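Local coordinates for protein PRD-containing transcription regulator (Lactobacillus casei, PDB 3NUF) that probably regulates transcription through a PTS regulation domain (PRD), a module that in relatives responds to sugar supply by phosphorylation on histidines, at residues V32-K37 and V94-H99; A40-H45 and S83-D88; T55-E60 and K105-I110; L87-Q92 and I110-A115. All blocks are in the same frame, centred on the assembly; numbering follows the deposited sequence. Where two conformers were deposited one is given.

The four contacts join four helices of the five-helix bundle. Contacts 1 and 2 both link the 25-41 helix, or the turn ending it, to helix 84-97, but lie about 13 Å apart, centre to centre. Contacts 2 and 4 are the nearest pair, their centres about 6 Å apart: Glu113 OE1 lies 2.7 Å from Ser86 OG, a probable hydrogen bond, and Ile44 CD1 packs on Leu89 CD1 at 3.5 Å. Contact 3 brings in helix 48-67 about 9 Å from the centre of contact 4, and Ala90 CB packs against Lys105 O there. Contacts 1 and 4 touch through Val35 and Phe112, and both reach one bound ethanediol, probably a crystallisation additive.

Contact 1: residues V32-K37 and V94-H99; sequences VNYVIK and VQHIGH. With EDO (1,2-ethanediol), chain G.
In the five-helix bundle of this PRD, helices 25-41 and 84-97 are bridged near the surface by an aromatic pair, Tyr34 and His96. The two rings lie almost flat on each other, a face-to-face stack with planes 5° apart and centroids separated by 3.6 Å. The side chains come from the two helices and slide past one another, so the phenol end of Tyr34 covers the root of the imidazole: Tyr34 CZ sits 3.5 Å from His96 CG, while His96 NE2 lies back over the Tyr34 CG end of the phenol ring, at 3.8 Å from Tyr34 CG. Each CG is anti to its own backbone nitrogen, with chi1 168° for Tyr34 and 169° for His96, a torsion that sets each ring in the gap between the helices. The backbones stay well apart, Tyr34 CA and His96 CA being 9.5 Å from each other, and of the two segments only these side chains meet.

Tyr34 also touches Pro4, and its hydroxyl has a weak hydrogen bond with Gln92. One ethanediol, probably left by crystallisation, lies along the edges of both rings. Its O1 is modelled so close to Tyr34 OH that the length of that bond is doubtful. The other hydroxyl makes a hydrogen bond in the plane of the imidazole, O2 lying 3.1 Å from His96 ND1; either could be the donor.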
loop_
_atom_site.group_PDB
_atom_site.type_symbol
_atom_site.label_atom_id
_atom_site.label_comp_id
_atom_site.label_asym_id
_atom_site.label_seq_id
_atom_site.Cartn_x
_atom_site.Cartn_y
_atom_site.Cartn_z
ATOM N N VAL A 32 4.852 5.291 1.889
ATOM C CA VAL A 32 4.978 5.130 0.445
ATOM C C VAL A 32 6.359 4.618 0.057
ATOM O O VAL A 32 6.496 3.686 -0.761
ATOM C CB VAL A 32 4.656 6.471 -0.259
ATOM C CG1 VAL A 32 4.931 6.363 -1.762
ATOM C CG2 VAL A 32 3.231 6.823 -0.060
ATOM N N ASN A 33 7.420 5.215 0.607
ATOM C CA ASN A 33 8.745 4.741 0.341
ATOM C C ASN A 33 8.906 3.253 0.674
ATOM O O ASN A 33 9.501 2.473 -0.071
ATOM C CB ASN A 33 9.781 5.499 1.171
ATOM C CG ASN A 33 9.992 6.940 0.757
ATOM O OD1 ASN A 33 9.570 7.367 -0.275
ATOM N ND2 ASN A 33 10.687 7.680 1.624
ATOM N N TYR A 34 8.404 2.859 1.871
ATOM C CA TYR A 34 8.480 1.468 2.329
ATOM C C TYR A 34 7.806 0.521 1.341
ATOM O O TYR A 34 8.356 -0.535 0.963
ATOM C CB TYR A 34 7.879 1.335 3.730
ATOM C CG TYR A 34 7.646 -0.062 4.209
ATOM C CD1 TYR A 34 8.643 -0.750 4.863
ATOM C CD2 TYR A 34 6.427 -0.697 4.033
ATOM C CE1 TYR A 34 8.430 -2.024 5.319
ATOM C CE2 TYR A 34 6.230 -1.989 4.455
ATOM C CZ TYR A 34 7.238 -2.615 5.099
ATOM O OH TYR A 34 7.045 -3.915 5.566
ATOM N N VAL A 35 6.608 0.887 0.912
ATOM C CA VAL A 35 5.855 0.029 -0.020
ATOM C C VAL A 35 6.569 -0.103 -1.387
ATOM O O VAL A 35 6.660 -1.203 -1.952
ATOM C CB VAL A 35 4.433 0.445 -0.171
ATOM C CG1 VAL A 35 3.714 -0.421 -1.207
ATOM C CG2 VAL A 35 3.705 0.307 1.171
ATOM N N ILE A 36 7.099 1.006 -1.890
ATOM C CA ILE A 36 7.834 0.986 -3.166
ATOM C C ILE A 36 9.029 0.038 -3.037
ATOM O O ILE A 36 9.282 -0.812 -3.901
ATOM C CB ILE A 36 8.281 2.390 -3.562
ATOM C CG1 ILE A 36 7.082 3.218 -4.007
ATOM C CG2 ILE A 36 9.323 2.300 -4.686
ATOM C CD1 ILE A 36 7.379 4.719 -4.218
ATOM N N LYS A 37 9.776 0.163 -1.963
ATOM C CA LYS A 37 10.955 -0.701 -1.735
ATOM C C LYS A 37 10.640 -2.162 -1.499
ATOM O O LYS A 37 11.347 -3.080 -1.950
ATOM C CB LYS A 37 11.770 -0.127 -0.618
ATOM C CG LYS A 37 12.447 1.202 -1.005
ATOM C CD LYS A 37 13.267 1.780 0.142
ATOM C CE LYS A 37 12.481 2.486 1.200
ATOM N NZ LYS A 37 13.389 3.182 2.230
ATOM N N VAL A 94 0.156 -4.142 5.927
ATOM C CA VAL A 94 -0.869 -3.903 6.989
ATOM C C VAL A 94 -0.254 -4.085 8.370
ATOM O O VAL A 94 -0.432 -3.243 9.254
ATOM C CB VAL A 94 -2.020 -4.868 6.804
ATOM C CG1 VAL A 94 -3.004 -4.813 8.024
ATOM C CG2 VAL A 94 -2.767 -4.579 5.479
ATOM N N GLN A 95 0.493 -5.157 8.572
ATOM C CA GLN A 95 1.134 -5.405 9.832
ATOM C C GLN A 95 2.196 -4.403 10.181
ATOM O O GLN A 95 2.378 -4.080 11.353
ATOM C CB GLN A 95 1.619 -6.845 9.896
ATOM C CG GLN A 95 0.514 -7.892 9.753
ATOM C CD GLN A 95 -0.599 -7.727 10.754
ATOM O OE1 GLN A 95 -1.804 -7.589 10.404
ATOM N NE2 GLN A 95 -0.244 -7.717 11.971
ATOM N N HIS A 96 2.927 -3.976 9.185
ATOM C CA HIS A 96 3.928 -2.926 9.352
ATOM C C HIS A 96 3.333 -1.622 9.828
ATOM O O HIS A 96 3.887 -1.021 10.747
ATOM C CB HIS A 96 4.695 -2.694 8.016
ATOM C CG HIS A 96 5.557 -1.477 8.005
ATOM N ND1 HIS A 96 6.799 -1.463 8.588
ATOM C CD2 HIS A 96 5.356 -0.249 7.488
ATOM C CE1 HIS A 96 7.337 -0.259 8.397
ATOM N NE2 HIS A 96 6.470 0.506 7.763
ATOM N N ILE A 97 2.216 -1.200 9.275
ATOM C CA ILE A 97 1.544 0.029 9.720
ATOM C C ILE A 97 1.087 -0.123 11.154
ATOM O O ILE A 97 1.297 0.806 11.941
ATOM C CB ILE A 97 0.382 0.367 8.792
ATOM C CG1 ILE A 97 0.829 0.716 7.376
ATOM C CG2 ILE A 97 -0.451 1.547 9.335
ATOM C CD1 ILE A 97 -0.266 0.676 6.336
ATOM N N GLY A 98 0.499 -1.243 11.477
ATOM C CA GLY A 98 -0.011 -1.489 12.804
ATOM C C GLY A 98 -1.378 -0.875 13.035
ATOM O O GLY A 98 -1.830 -0.016 12.282
ATOM N N HIS A 99 -2.039 -1.334 14.088
ATOM C CA HIS A 99 -3.370 -0.857 14.492
ATOM C C HIS A 99 -4.405 -0.926 13.386
ATOM O O HIS A 99 -5.316 -0.078 13.318
ATOM C CB HIS A 99 -3.273 0.581 15.050
ATOM C CG HIS A 99 -2.473 0.652 16.287
ATOM N ND1 HIS A 99 -1.179 1.085 16.303
ATOM C CD2 HIS A 99 -2.781 0.314 17.559
ATOM C CE1 HIS A 99 -0.725 1.027 17.549
ATOM N NE2 HIS A 99 -1.689 0.585 18.339
HETATM C C1 EDO G . 9.122 -4.684 7.696
HETATM O O1 EDO G . 8.702 -5.256 6.455
HETATM C C2 EDO G . 8.284 -5.292 8.787
HETATM O O2 EDO G . 7.626 -4.250 9.518
#

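Contact 2: residues A40-H45 and S83-D88; sequences AAAEIH and SQKSLD
Lys85, Ala42 and Ile44 carry this contact, and Lys85 gives up the most surface to it. Its chain leaves the first turn of helix 84-97 fully stretched: CG is anti to the backbone N (chi1 179°) and every later bond is extended too, so the ammonium group is carried straight across to the turn that ends helix 25-41. There Lys85 NZ donates a hydrogen bond of 2.7 Å to Ala42 O. The bond meets the carbonyl at a C=O...N angle of 148°, with the nitrogen tilted 19° from the carbonyl plane. A positive charge there would probably suit the helix C-terminus.

The last methylene, CE, is used as well. Lys85 CE packs on Ala42 CB at 3.7 Å, and the same carbon touches Ile44 CD1 at 4.1 Å. Ala42 and Ile44 are themselves buried, both resting on Leu89 one turn further along the lysine's helix, so CE lies on apolar side chains while NZ bonds a carbonyl. Glu43 OE1 stands 6.1 Å from Lys85 NZ, too distant for a salt bridge, though the opposite charge would probably favour the ammonium group here.

Helix 84-97 opens with Ser83 as its N-cap, through a weak bond from Ser86 N. Helix 25-41 closes with Glu43 at positive phi, Glu43 N bonded to Ala40 O and Ile44 N bonded to Ala39 O: a Schellman motif.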
loop_
_atom_site.group_PDB
_atom_site.type_symbol
_atom_site.label_atom_id
_atom_site.label_comp_id
_atom_site.label_asym_id
_atom_site.label_seq_id
_atom_site.Cartn_x
_atom_site.Cartn_y
_atom_site.Cartn_z
ATOM N N ALA A 40 9.589 -3.545 -4.849
ATOM C CA ALA A 40 10.797 -3.688 -5.709
ATOM C C ALA A 40 11.606 -4.920 -5.309
ATOM O O ALA A 40 12.128 -5.605 -6.191
ATOM C CB ALA A 40 11.629 -2.439 -5.632
ATOM N N ALA A 41 11.691 -5.229 -4.016
ATOM C CA ALA A 41 12.371 -6.479 -3.585
ATOM C C ALA A 41 11.654 -7.713 -4.163
ATOM O O ALA A 41 12.298 -8.728 -4.500
ATOM C CB ALA A 41 12.488 -6.547 -2.063
ATOM N N ALA A 42 10.340 -7.675 -4.298
ATOM C CA ALA A 42 9.516 -8.695 -4.912
ATOM C C ALA A 42 9.385 -8.617 -6.439
ATOM O O ALA A 42 8.558 -9.296 -7.031
ATOM C CB ALA A 42 8.098 -8.654 -4.245
ATOM N N GLU A 43 10.177 -7.732 -7.042
ATOM C CA GLU A 43 10.198 -7.499 -8.489
ATOM C C GLU A 43 8.892 -6.984 -9.044
ATOM O O GLU A 43 8.480 -7.323 -10.153
ATOM C CB GLU A 43 10.656 -8.764 -9.247
ATOM C CG GLU A 43 12.108 -9.164 -8.909
ATOM C CD GLU A 43 12.555 -10.461 -9.622
ATOM O OE1 GLU A 43 12.114 -10.722 -10.763
ATOM O OE2 GLU A 43 13.344 -11.216 -9.031
ATOM N N ILE A 44 8.243 -6.124 -8.248
ATOM C CA ILE A 44 7.039 -5.435 -8.645
ATOM C C ILE A 44 7.298 -3.954 -8.670
ATOM O O ILE A 44 7.901 -3.411 -7.732
ATOM C CB ILE A 44 5.939 -5.696 -7.632
ATOM C CG1 ILE A 44 5.629 -7.189 -7.585
ATOM C CG2 ILE A 44 4.684 -4.883 -7.951
ATOM C CD1 ILE A 44 4.755 -7.577 -6.498
ATOM N N HIS A 45 6.883 -3.341 -9.770
ATOM C CA HIS A 45 7.043 -1.939 -9.965
ATOM C C HIS A 45 5.730 -1.312 -10.353
ATOM O O HIS A 45 4.905 -1.937 -11.044
ATOM C CB HIS A 45 8.163 -1.686 -10.992
ATOM C CG HIS A 45 9.502 -2.165 -10.518
ATOM N ND1 HIS A 45 9.955 -3.451 -10.731
ATOM C CD2 HIS A 45 10.445 -1.554 -9.757
ATOM C CE1 HIS A 45 11.135 -3.600 -10.153
ATOM N NE2 HIS A 45 11.453 -2.464 -9.553
ATOM N N SER A 83 -3.259 -13.551 -6.392
ATOM C CA SER A 83 -2.078 -14.346 -6.161
ATOM C C SER A 83 -1.609 -14.259 -4.726
ATOM O O SER A 83 -1.705 -13.208 -4.066
ATOM C CB SER A 83 -0.946 -13.906 -7.070
ATOM O OG SER A 83 -0.363 -12.625 -6.746
ATOM N N GLN A 84 -1.033 -15.347 -4.250
ATOM C CA GLN A 84 -0.541 -15.386 -2.899
ATOM C C GLN A 84 0.516 -14.316 -2.654
ATOM O O GLN A 84 0.601 -13.746 -1.561
ATOM C CB GLN A 84 0.004 -16.775 -2.558
ATOM C CG GLN A 84 0.165 -16.966 -1.081
ATOM C CD GLN A 84 -1.155 -16.995 -0.423
ATOM O OE1 GLN A 84 -2.007 -17.808 -0.799
ATOM N NE2 GLN A 84 -1.380 -16.121 0.523
ATOM N N LYS A 85 1.361 -14.053 -3.640
ATOM C CA LYS A 85 2.454 -13.080 -3.519
ATOM C C LYS A 85 1.852 -11.709 -3.220
ATOM O O LYS A 85 2.313 -11.003 -2.299
ATOM C CB LYS A 85 3.279 -13.067 -4.776
ATOM C CG LYS A 85 4.400 -12.078 -4.758
ATOM C CD LYS A 85 5.251 -12.294 -6.048
ATOM C CE LYS A 85 6.358 -11.320 -6.098
ATOM N NZ LYS A 85 7.243 -11.644 -7.253
ATOM N N SER A 86 0.811 -11.320 -3.931
ATOM C CA SER A 86 0.156 -10.034 -3.674
ATOM C C SER A 86 -0.458 -9.980 -2.289
ATOM O O SER A 86 -0.396 -8.948 -1.634
ATOM C CB SER A 86 -0.880 -9.746 -4.693
ATOM O OG SER A 86 -0.233 -9.455 -5.967
ATOM N N LEU A 87 -1.152 -11.033 -1.903
ATOM C CA LEU A 87 -1.807 -11.094 -0.583
ATOM C C LEU A 87 -0.772 -11.031 0.509
ATOM O O LEU A 87 -0.958 -10.349 1.533
ATOM C CB LEU A 87 -2.702 -12.324 -0.478
ATOM C CG LEU A 87 -3.978 -12.286 -1.257
ATOM C CD1 LEU A 87 -4.526 -13.761 -1.433
ATOM C CD2 LEU A 87 -4.975 -11.390 -0.565
ATOM N N ASP A 88 0.342 -11.739 0.346
ATOM C CA ASP A 88 1.390 -11.768 1.382
ATOM C C ASP A 88 2.066 -10.388 1.502
ATOM O O ASP A 88 2.363 -9.934 2.613
ATOM C CB ASP A 88 2.453 -12.820 1.066
ATOM C CG ASP A 88 1.952 -14.258 1.221
ATOM O OD1 ASP A 88 0.840 -14.502 1.744
ATOM O OD2 ASP A 88 2.738 -15.164 0.791
#

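Contact 3: residues T55-E60 and K105-I110; sequences TNHLIE and KYVLSI. With EDO (1,2-ethanediol), chain F.
His57 reaches from helix 48-67 to Val107 and Leu108 of helix 104-115. Its CB points toward the other helix, and CG lies anti to the backbone N (chi1 -171°), which sends the imidazole out across the gap. Beyond CG the ring divides its contacts between two residues. On one branch CD2 faces the isobutyl group of Leu108, 4.3 Å from Leu108 CD1. At the tip NE2 lies 4.2 Å from Leu108 N, too far to be more than packing, and 3.7 Å from Val107 CG1. Its neighbour CE1 is as close to that methyl, so Val107 CG1 nestles against the CE1-NE2 bond, approaching the ring obliquely.

Leu58, next in sequence, adds a purely apolar touch: its CD2 meets Leu108 CD1 at 4.2 Å. Leu108 CD1 thus touches both neighbours, which lie roughly at right angles as seen from it. The layer grades from Val107 at the surface to buried Leu58 and Leu108, and Leu58 continues inward onto Leu31 and Val35 of helix 25-41. The imidazole of His57 also meets the ring of His111, one turn on from Leu108.

The short helical segments run nearly antiparallel, 163° between their directions, with axes 10.9 Å apart at closest approach. Side chains span this space, in an antiparallel helix pairing within the all-helical bundle of a PRD.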
loop_
_atom_site.group_PDB
_atom_site.type_symbol
_atom_site.label_atom_id
_atom_site.label_comp_id
_atom_site.label_asym_id
_atom_site.label_seq_id
_atom_site.Cartn_x
_atom_site.Cartn_y
_atom_site.Cartn_z
ATOM N N THR A 55 -0.877 5.482 -3.403
ATOM C CA THR A 55 -0.635 6.469 -2.363
ATOM C C THR A 55 -1.918 6.887 -1.717
ATOM O O THR A 55 -2.005 7.008 -0.497
ATOM C CB THR A 55 0.147 7.701 -2.928
ATOM O OG1 THR A 55 1.414 7.246 -3.341
ATOM C CG2 THR A 55 0.324 8.780 -1.876
ATOM N N ASN A 56 -2.957 7.155 -2.509
ATOM C CA ASN A 56 -4.232 7.555 -1.950
ATOM C C ASN A 56 -4.722 6.501 -0.955
ATOM O O ASN A 56 -5.184 6.814 0.147
ATOM C CB ASN A 56 -5.276 7.798 -3.083
ATOM C CG ASN A 56 -6.628 8.226 -2.562
ATOM O OD1 ASN A 56 -6.804 9.381 -2.205
ATOM N ND2 ASN A 56 -7.582 7.268 -2.465
ATOM N N HIS A 57 -4.602 5.247 -1.351
ATOM C CA HIS A 57 -5.090 4.168 -0.489
ATOM C C HIS A 57 -4.213 4.012 0.759
ATOM O O HIS A 57 -4.731 3.804 1.868
ATOM C CB HIS A 57 -5.177 2.845 -1.225
ATOM C CG HIS A 57 -5.879 1.796 -0.428
ATOM N ND1 HIS A 57 -7.206 1.956 -0.058
ATOM C CD2 HIS A 57 -5.440 0.664 0.176
ATOM C CE1 HIS A 57 -7.546 0.937 0.730
ATOM N NE2 HIS A 57 -6.500 0.134 0.879
ATOM N N LEU A 58 -2.905 4.128 0.584
ATOM C CA LEU A 58 -1.996 4.039 1.737
ATOM C C LEU A 58 -2.255 5.155 2.748
ATOM O O LEU A 58 -2.274 4.933 3.965
ATOM C CB LEU A 58 -0.541 4.014 1.331
ATOM C CG LEU A 58 -0.017 2.795 0.595
ATOM C CD1 LEU A 58 1.393 3.094 0.007
ATOM C CD2 LEU A 58 -0.070 1.531 1.454
ATOM N N ILE A 59 -2.492 6.366 2.269
ATOM C CA ILE A 59 -2.858 7.460 3.162
ATOM C C ILE A 59 -4.147 7.197 3.916
ATOM O O ILE A 59 -4.223 7.459 5.135
ATOM C CB ILE A 59 -2.913 8.784 2.386
ATOM C CG1 ILE A 59 -1.478 9.174 1.991
ATOM C CG2 ILE A 59 -3.555 9.910 3.210
ATOM C CD1 ILE A 59 -1.384 10.362 0.956
ATOM N N GLU A 60 -5.138 6.644 3.229
ATOM C CA GLU A 60 -6.374 6.268 3.883
ATOM C C GLU A 60 -6.164 5.212 4.985
ATOM O O GLU A 60 -6.683 5.339 6.090
ATOM C CB GLU A 60 -7.382 5.764 2.836
ATOM C CG GLU A 60 -8.657 5.218 3.438
ATOM C CD GLU A 60 -9.587 4.574 2.391
ATOM O OE1 GLU A 60 -9.940 5.329 1.450
ATOM O OE2 GLU A 60 -9.938 3.352 2.487
ATOM N N LYS A 105 -5.762 -6.260 4.174
ATOM C CA LYS A 105 -4.908 -6.785 3.122
ATOM C C LYS A 105 -5.637 -6.993 1.811
ATOM O O LYS A 105 -4.983 -6.996 0.759
ATOM C CB LYS A 105 -4.228 -8.081 3.574
ATOM C CG LYS A 105 -5.119 -9.279 3.688
ATOM C CD LYS A 105 -4.399 -10.518 4.224
ATOM C CE LYS A 105 -5.315 -11.657 4.431
ATOM N NZ LYS A 105 -4.601 -12.942 4.881
ATOM N N TYR A 106 -6.929 -7.273 1.831
ATOM C CA TYR A 106 -7.601 -7.649 0.565
ATOM C C TYR A 106 -7.631 -6.544 -0.453
ATOM O O TYR A 106 -7.131 -6.684 -1.585
ATOM C CB TYR A 106 -8.979 -8.241 0.876
ATOM C CG TYR A 106 -8.944 -9.485 1.724
ATOM C CD1 TYR A 106 -8.286 -10.609 1.262
ATOM C CD2 TYR A 106 -9.539 -9.539 2.991
ATOM C CE1 TYR A 106 -8.229 -11.726 2.043
ATOM C CE2 TYR A 106 -9.473 -10.647 3.768
ATOM C CZ TYR A 106 -8.807 -11.741 3.316
ATOM O OH TYR A 106 -8.708 -12.870 4.096
ATOM N N VAL A 107 -8.156 -5.400 -0.085
ATOM C CA VAL A 107 -8.213 -4.280 -1.042
ATOM C C VAL A 107 -6.784 -3.866 -1.426
ATOM O O VAL A 107 -6.504 -3.595 -2.598
ATOM C CB VAL A 107 -9.022 -3.122 -0.510
ATOM C CG1 VAL A 107 -8.811 -1.829 -1.312
ATOM C CG2 VAL A 107 -10.495 -3.508 -0.517
ATOM N N LEU A 108 -5.860 -3.833 -0.464
ATOM C CA LEU A 108 -4.469 -3.468 -0.789
ATOM C C LEU A 108 -3.840 -4.450 -1.766
ATOM O O LEU A 108 -3.111 -4.038 -2.680
ATOM C CB LEU A 108 -3.632 -3.331 0.472
ATOM C CG LEU A 108 -2.141 -3.027 0.232
ATOM C CD1 LEU A 108 -1.927 -1.716 -0.514
ATOM C CD2 LEU A 108 -1.378 -3.018 1.559
ATOM N N SER A 109 -4.160 -5.735 -1.674
ATOM C CA SER A 109 -3.581 -6.719 -2.588
ATOM C C SER A 109 -3.856 -6.434 -4.052
ATOM O O SER A 109 -3.018 -6.777 -4.901
ATOM C CB SER A 109 -4.025 -8.132 -2.184
ATOM O OG SER A 109 -5.334 -8.423 -2.601
ATOM N N ILE A 110 -4.974 -5.817 -4.343
ATOM C CA ILE A 110 -5.294 -5.525 -5.746
ATOM C C ILE A 110 -4.311 -4.542 -6.361
ATOM O O ILE A 110 -4.038 -4.627 -7.559
ATOM C CB ILE A 110 -6.744 -5.009 -5.845
ATOM C CG1 ILE A 110 -7.727 -6.012 -5.268
ATOM C CG2 ILE A 110 -7.150 -4.641 -7.297
ATOM C CD1 ILE A 110 -7.612 -7.423 -5.775
HETATM C C1 EDO F . -1.896 10.880 7.795
HETATM O O1 EDO F . -2.190 11.301 9.138
HETATM C C2 EDO F . -2.818 9.780 7.285
HETATM O O2 EDO F . -4.138 10.245 6.981
#

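Contact 4: residues L87-Q92 and I110-A115; sequences LDLADQ and IHFEAA. With EDO (1,2-ethanediol), chain G.
Phe112 and Leu89 form the dense part of this contact. Leu89 CB stands almost exactly over the centre of the phenyl ring, 3.9 Å from the centroid and 7° off the ring normal, a CH-pi contact. The leucine then runs on obliquely across the ring, and its CD1 meets Phe112 CD1 at 4.0 Å. At the far rim Phe112 CE2 reaches the backbone of helix 84-97, 3.8 Å from Ala90 N, and touches Ala90 CB at 4.2 Å. The phenyl gets there with CG beside the backbone N and anti to the carbonyl carbon (chi1 -70°). In the PRD helical bundle Phe112 is a buried residue of helix 104-115, its ring wedged between helix 84-97 and helix 25-41, where Val35 and Ala39 touch it. With Phe112 cut back to an alanine, a gap is likely to open beside Leu89 and Ala90, and Leu89 CB would lose the aromatic face it packs on.

Away from the ring the interface thins out. Gln92, partly exposed, takes no part in the ring packing; its extended chain carries NE2 to O1 of the bound ethanediol, to which it donates a bond whose modelled length, 2.5 Å, is doubtfully short.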
loop_
_atom_site.group_PDB
_atom_site.type_symbol
_atom_site.label_atom_id
_atom_site.label_comp_id
_atom_site.label_asym_id
_atom_site.label_seq_id
_atom_site.Cartn_x
_atom_site.Cartn_y
_atom_site.Cartn_z
ATOM N N LEU A 87 -1.152 -11.033 -1.903
ATOM C CA LEU A 87 -1.807 -11.094 -0.583
ATOM C C LEU A 87 -0.772 -11.031 0.509
ATOM O O LEU A 87 -0.958 -10.349 1.533
ATOM C CB LEU A 87 -2.702 -12.324 -0.478
ATOM C CG LEU A 87 -3.978 -12.286 -1.257
ATOM C CD1 LEU A 87 -4.526 -13.761 -1.433
ATOM C CD2 LEU A 87 -4.975 -11.390 -0.565
ATOM N N ASP A 88 0.342 -11.739 0.346
ATOM C CA ASP A 88 1.390 -11.768 1.382
ATOM C C ASP A 88 2.066 -10.388 1.502
ATOM O O ASP A 88 2.363 -9.934 2.613
ATOM C CB ASP A 88 2.453 -12.820 1.066
ATOM C CG ASP A 88 1.952 -14.258 1.221
ATOM O OD1 ASP A 88 0.840 -14.502 1.744
ATOM O OD2 ASP A 88 2.738 -15.164 0.791
ATOM N N LEU A 89 2.352 -9.732 0.381
ATOM C CA LEU A 89 2.931 -8.393 0.445
ATOM C C LEU A 89 1.949 -7.453 1.136
ATOM O O LEU A 89 2.352 -6.631 1.984
ATOM C CB LEU A 89 3.318 -7.892 -0.950
ATOM C CG LEU A 89 4.471 -8.590 -1.621
ATOM C CD1 LEU A 89 4.522 -8.262 -3.105
ATOM C CD2 LEU A 89 5.764 -8.141 -0.923
ATOM N N ALA A 90 0.669 -7.515 0.773
ATOM C CA ALA A 90 -0.326 -6.665 1.413
ATOM C C ALA A 90 -0.404 -6.928 2.907
ATOM O O ALA A 90 -0.478 -5.971 3.702
ATOM C CB ALA A 90 -1.676 -6.858 0.764
ATOM N N ASP A 91 -0.391 -8.204 3.314
ATOM C CA ASP A 91 -0.404 -8.518 4.736
ATOM C C ASP A 91 0.805 -7.907 5.450
ATOM O O ASP A 91 0.670 -7.362 6.544
ATOM C CB ASP A 91 -0.411 -10.046 4.925
ATOM C CG ASP A 91 -0.502 -10.448 6.365
ATOM O OD1 ASP A 91 -1.595 -10.410 6.899
ATOM O OD2 ASP A 91 0.506 -10.801 6.964
ATOM N N GLN A 92 1.970 -7.982 4.833
ATOM C CA GLN A 92 3.169 -7.412 5.443
ATOM C C GLN A 92 2.989 -5.917 5.630
ATOM O O GLN A 92 3.362 -5.364 6.678
ATOM C CB GLN A 92 4.385 -7.676 4.569
ATOM C CG GLN A 92 5.651 -7.192 5.209
ATOM C CD GLN A 92 6.912 -7.693 4.538
ATOM O OE1 GLN A 92 6.886 -8.594 3.707
ATOM N NE2 GLN A 92 8.037 -7.101 4.926
ATOM N N ILE A 110 -4.974 -5.817 -4.343
ATOM C CA ILE A 110 -5.294 -5.525 -5.746
ATOM C C ILE A 110 -4.311 -4.542 -6.361
ATOM O O ILE A 110 -4.038 -4.627 -7.559
ATOM C CB ILE A 110 -6.744 -5.009 -5.845
ATOM C CG1 ILE A 110 -7.727 -6.012 -5.268
ATOM C CG2 ILE A 110 -7.150 -4.641 -7.297
ATOM C CD1 ILE A 110 -7.612 -7.423 -5.775
ATOM N N HIS A 111 -3.755 -3.633 -5.592
ATOM C CA HIS A 111 -2.762 -2.709 -6.097
ATOM C C HIS A 111 -1.536 -3.480 -6.537
ATOM O O HIS A 111 -0.974 -3.211 -7.570
ATOM C CB HIS A 111 -2.437 -1.684 -5.043
ATOM C CG HIS A 111 -3.565 -0.781 -4.714
ATOM N ND1 HIS A 111 -3.620 0.524 -5.136
ATOM C CD2 HIS A 111 -4.653 -0.968 -3.925
ATOM C CE1 HIS A 111 -4.733 1.077 -4.684
ATOM N NE2 HIS A 111 -5.388 0.199 -3.948
ATOM N N PHE A 112 -1.063 -4.421 -5.735
ATOM C CA PHE A 112 0.082 -5.244 -6.096
ATOM C C PHE A 112 -0.278 -6.127 -7.293
ATOM O O PHE A 112 0.571 -6.344 -8.166
ATOM C CB PHE A 112 0.520 -6.138 -4.925
ATOM C CG PHE A 112 1.141 -5.413 -3.795
ATOM C CD1 PHE A 112 2.419 -4.929 -3.892
ATOM C CD2 PHE A 112 0.497 -5.260 -2.592
ATOM C CE1 PHE A 112 3.017 -4.250 -2.828
ATOM C CE2 PHE A 112 1.075 -4.579 -1.528
ATOM C CZ PHE A 112 2.287 -4.028 -1.636
ATOM N N GLU A 113 -1.482 -6.682 -7.350
ATOM C CA GLU A 113 -1.890 -7.543 -8.447
ATOM C C GLU A 113 -1.907 -6.747 -9.764
ATOM O O GLU A 113 -1.414 -7.245 -10.805
ATOM C CB GLU A 113 -3.251 -8.148 -8.099
ATOM C CG GLU A 113 -3.639 -9.428 -8.848
ATOM C CD GLU A 113 -2.934 -10.678 -8.361
ATOM O OE1 GLU A 113 -1.840 -10.603 -7.749
ATOM O OE2 GLU A 113 -3.424 -11.805 -8.665
ATOM N N ALA A 114 -2.467 -5.546 -9.738
ATOM C CA ALA A 114 -2.499 -4.686 -10.927
ATOM C C ALA A 114 -1.085 -4.312 -11.384
ATOM O O ALA A 114 -0.817 -4.260 -12.613
ATOM C CB ALA A 114 -3.351 -3.468 -10.663
ATOM N N ALA A 115 -0.182 -4.031 -10.474
ATOM C CA ALA A 115 1.178 -3.658 -10.841
ATOM C C ALA A 115 1.956 -4.786 -11.521
ATOM O O ALA A 115 2.916 -4.514 -12.224
ATOM C CB ALA A 115 1.953 -3.114 -9.639
HETATM C C1 EDO G . 9.122 -4.684 7.696
HETATM O O1 EDO G . 8.702 -5.256 6.455
HETATM C C2 EDO G . 8.284 -5.292 8.787
HETATM O O2 EDO G . 7.626 -4.250 9.518
#